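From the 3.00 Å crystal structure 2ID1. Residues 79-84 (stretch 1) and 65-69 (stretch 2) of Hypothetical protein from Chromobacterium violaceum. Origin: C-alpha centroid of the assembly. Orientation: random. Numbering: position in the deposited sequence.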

ATOM      1  N   LEU A  79       2.218  -3.479   5.249  1.00 27.28           N
ATOM      2  CA  LEU A  79       3.216  -2.588   4.657  1.00 26.94           C
ATOM      3  C   LEU A  79       4.317  -3.365   3.966  1.00 26.78           C
ATOM      4  O   LEU A  79       5.131  -3.995   4.622  1.00 25.28           O
ATOM      5  CB  LEU A  79       3.862  -1.731   5.738  1.00 28.40           C
ATOM      6  CG  LEU A  79       5.165  -1.062   5.311  1.00 28.80           C
ATOM      7  CD1 LEU A  79       4.873   0.311   4.787  1.00 28.53           C
ATOM      8  CD2 LEU A  79       6.113  -0.960   6.505  1.00 32.70           C
ATOM      9  N   VAL A  80       4.351  -3.308   2.642  1.00 28.54           N
ATOM     10  CA  VAL A  80       5.385  -4.004   1.892  1.00 29.24           C
ATOM     11  C   VAL A  80       6.515  -3.044   1.557  1.00 31.72           C
ATOM     12  O   VAL A  80       6.395  -2.245   0.640  1.00 33.35           O
ATOM     13  CB  VAL A  80       4.834  -4.570   0.591  1.00 27.63           C
ATOM     14  CG1 VAL A  80       5.987  -5.053  -0.276  1.00 27.13           C
ATOM     15  CG2 VAL A  80       3.877  -5.715   0.882  1.00 25.75           C
ATOM     16  N   ASP A  81       7.611  -3.135   2.301  1.00 33.88           N
ATOM     17  CA  ASP A  81       8.766  -2.266   2.109  1.00 36.22           C
ATOM     18  C   ASP A  81       9.664  -2.704   0.952  1.00 38.04           C
ATOM     19  O   ASP A  81      10.334  -3.739   1.033  1.00 38.66           O
ATOM     20  CB  ASP A  81       9.582  -2.234   3.397  1.00 37.57           C
ATOM     21  CG  ASP A  81      10.749  -1.284   3.321  1.00 39.78           C
ATOM     22  OD1 ASP A  81      11.601  -1.312   4.246  1.00 41.47           O
ATOM     23  OD2 ASP A  81      10.812  -0.507   2.343  1.00 39.72           O
ATOM     24  N   ALA A  82       9.699  -1.908  -0.116  1.00 39.33           N
ATOM     25  CA  ALA A  82      10.530  -2.249  -1.273  1.00 41.56           C
ATOM     26  C   ALA A  82      11.672  -1.268  -1.535  1.00 42.46           C
ATOM     27  O   ALA A  82      11.920  -0.891  -2.686  1.00 42.42           O
ATOM     28  CB  ALA A  82       9.661  -2.376  -2.522  1.00 41.91           C
ATOM     29  N   GLY A  83      12.359  -0.860  -0.469  1.00 42.98           N
ATOM     30  CA  GLY A  83      13.476   0.060  -0.618  1.00 44.57           C
ATOM     31  C   GLY A  83      13.143   1.527  -0.860  1.00 45.44           C
ATOM     32  O   GLY A  83      12.846   2.260   0.082  1.00 46.31           O
ATOM     33  N   ASP A  84      13.210   1.964  -2.118  1.00 45.49           N
ATOM     34  CA  ASP A  84      12.914   3.350  -2.454  1.00 44.70           C
ATOM     35  C   ASP A  84      11.437   3.512  -2.717  1.00 43.23           C
ATOM     36  O   ASP A  84      10.949   4.627  -2.894  1.00 43.46           O
ATOM     37  CB  ASP A  84      13.707   3.784  -3.678  1.00 47.84           C
ATOM     38  CG  ASP A  84      15.123   3.247  -3.661  1.00 52.05           C
ATOM     39  OD1 ASP A  84      15.323   2.101  -4.138  1.00 54.04           O
ATOM     40  OD2 ASP A  84      16.029   3.953  -3.151  1.00 52.78           O
TER
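Stretch 2, residues 65-69: DIVGS

Residues 66-69 of stretch 2 lie antiparallel along Leu 79 to Gly 83 of stretch 1 in a short, mainly backbone-mediated contact, held by a single beta bridge between Asp 81 and Gly 68 and burying 330 Å² in all. Stretch 1 is extended from Leu 79 to Asp 81, in a strand that begins earlier in the chain, and is loop at Gly 83 and Asp 84; stretch 2 forms no regular strand, and Val 67 (phi/psi -52/-27) interrupts its otherwise extended course. The CA atoms of Val 80 and Ser 69 are 4.6 Å apart, those of Asp 81 and Gly 68 5.5 Å, and those of Ala 82 and Ile 66 4.7 Å, so one stretch climbs in number as the other descends.

Asp 81 is the centre of the pairing: both hydrogen bonds between the stretches use its backbone. Its N donates to Gly 68 O at 3.0 Å with a good angle of 151°, whereas Val 67 N reaches Asp 81 O at 2.9 Å but at only 116°, a weak bond despite its short length. Beyond the bridge, Ser 69 CA lies 3.4 Å from Leu 79 O in a CA-H...O contact, which continues the pairing without a conventional hydrogen bond. Gly 68 adopts phi/psi 141/160, where a CB would be jammed against the preceding carbonyl O; these angles by themselves call for glycine.

Side chains add to the contact through Asp 81 and Val 67, which point toward the opposing stretch, bringing Asp 81 OD1 within 3.1 Å of Val 67 CG1, a tight approach of carboxylate to methyl. The other carboxylate oxygen, Asp 81 OD2, accepts from Gly 83 N at 3.2 Å, tying the side chain back to its own stretch; Val 67 CG2 packs 3.6 Å from that same Gly 83 N. Val 80 CG1 and Ile 66 CG2 make a loose apolar contact at 4.4 Å. The O atom of water 1 lies 3.3 Å from Gly 68 O and 3.5 Å from Asp 81 OD1, donating weakly to both.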

ATOM      1  N   ASP A  65      14.181  -7.537  -4.810  1.00 62.53           N
ATOM      2  CA  ASP A  65      14.111  -8.020  -3.446  1.00 60.77           C
ATOM      3  C   ASP A  65      13.321  -7.035  -2.596  1.00 59.07           C
ATOM      4  O   ASP A  65      13.356  -5.827  -2.827  1.00 58.89           O
ATOM      5  CB  ASP A  65      15.522  -8.180  -2.907  1.00 62.42           C
ATOM      6  CG  ASP A  65      16.504  -8.575  -3.992  1.00 64.28           C
ATOM      7  OD1 ASP A  65      16.207  -9.524  -4.753  1.00 63.94           O
ATOM      8  OD2 ASP A  65      17.570  -7.933  -4.086  1.00 65.45           O
ATOM      9  N   ILE A  66      12.597  -7.564  -1.618  1.00 57.28           N
ATOM     10  CA  ILE A  66      11.789  -6.746  -0.724  1.00 56.26           C
ATOM     11  C   ILE A  66      12.391  -6.698   0.677  1.00 54.86           C
ATOM     12  O   ILE A  66      12.633  -7.735   1.296  1.00 54.99           O
ATOM     13  CB  ILE A  66      10.353  -7.297  -0.602  1.00 56.91           C
ATOM     14  CG1 ILE A  66      10.407  -8.787  -0.243  1.00 58.29           C
ATOM     15  CG2 ILE A  66       9.588  -7.030  -1.893  1.00 56.64           C
ATOM     16  CD1 ILE A  66       9.076  -9.433   0.129  1.00 58.75           C
ATOM     17  N   VAL A  67      12.616  -5.488   1.177  1.00 52.35           N
ATOM     18  CA  VAL A  67      13.183  -5.293   2.502  1.00 49.89           C
ATOM     19  C   VAL A  67      12.418  -6.068   3.567  1.00 47.91           C
ATOM     20  O   VAL A  67      12.971  -6.435   4.603  1.00 46.88           O
ATOM     21  CB  VAL A  67      13.185  -3.799   2.878  1.00 50.74           C
ATOM     22  CG1 VAL A  67      13.733  -3.613   4.285  1.00 50.64           C
ATOM     23  CG2 VAL A  67      14.015  -3.015   1.872  1.00 49.82           C
ATOM     24  N   GLY A  68      11.139  -6.312   3.312  1.00 46.40           N
ATOM     25  CA  GLY A  68      10.339  -7.051   4.270  1.00 45.50           C
ATOM     26  C   GLY A  68       8.922  -6.527   4.408  1.00 43.76           C
ATOM     27  O   GLY A  68       8.642  -5.388   4.056  1.00 44.01           O
ATOM     28  N   SER A  69       8.029  -7.364   4.918  1.00 42.80           N
ATOM     29  CA  SER A  69       6.644  -6.982   5.109  1.00 42.33           C
ATOM     30  C   SER A  69       6.347  -6.871   6.594  1.00 41.95           C
ATOM     31  O   SER A  69       7.163  -7.256   7.431  1.00 40.73           O
ATOM     32  CB  SER A  69       5.700  -8.014   4.485  1.00 42.84           C
ATOM     33  OG  SER A  69       5.014  -8.752   5.487  1.00 41.37           O
TER
HETATM   34  O   HOH W   1      10.195  -3.609   6.429  1.00 24.67           O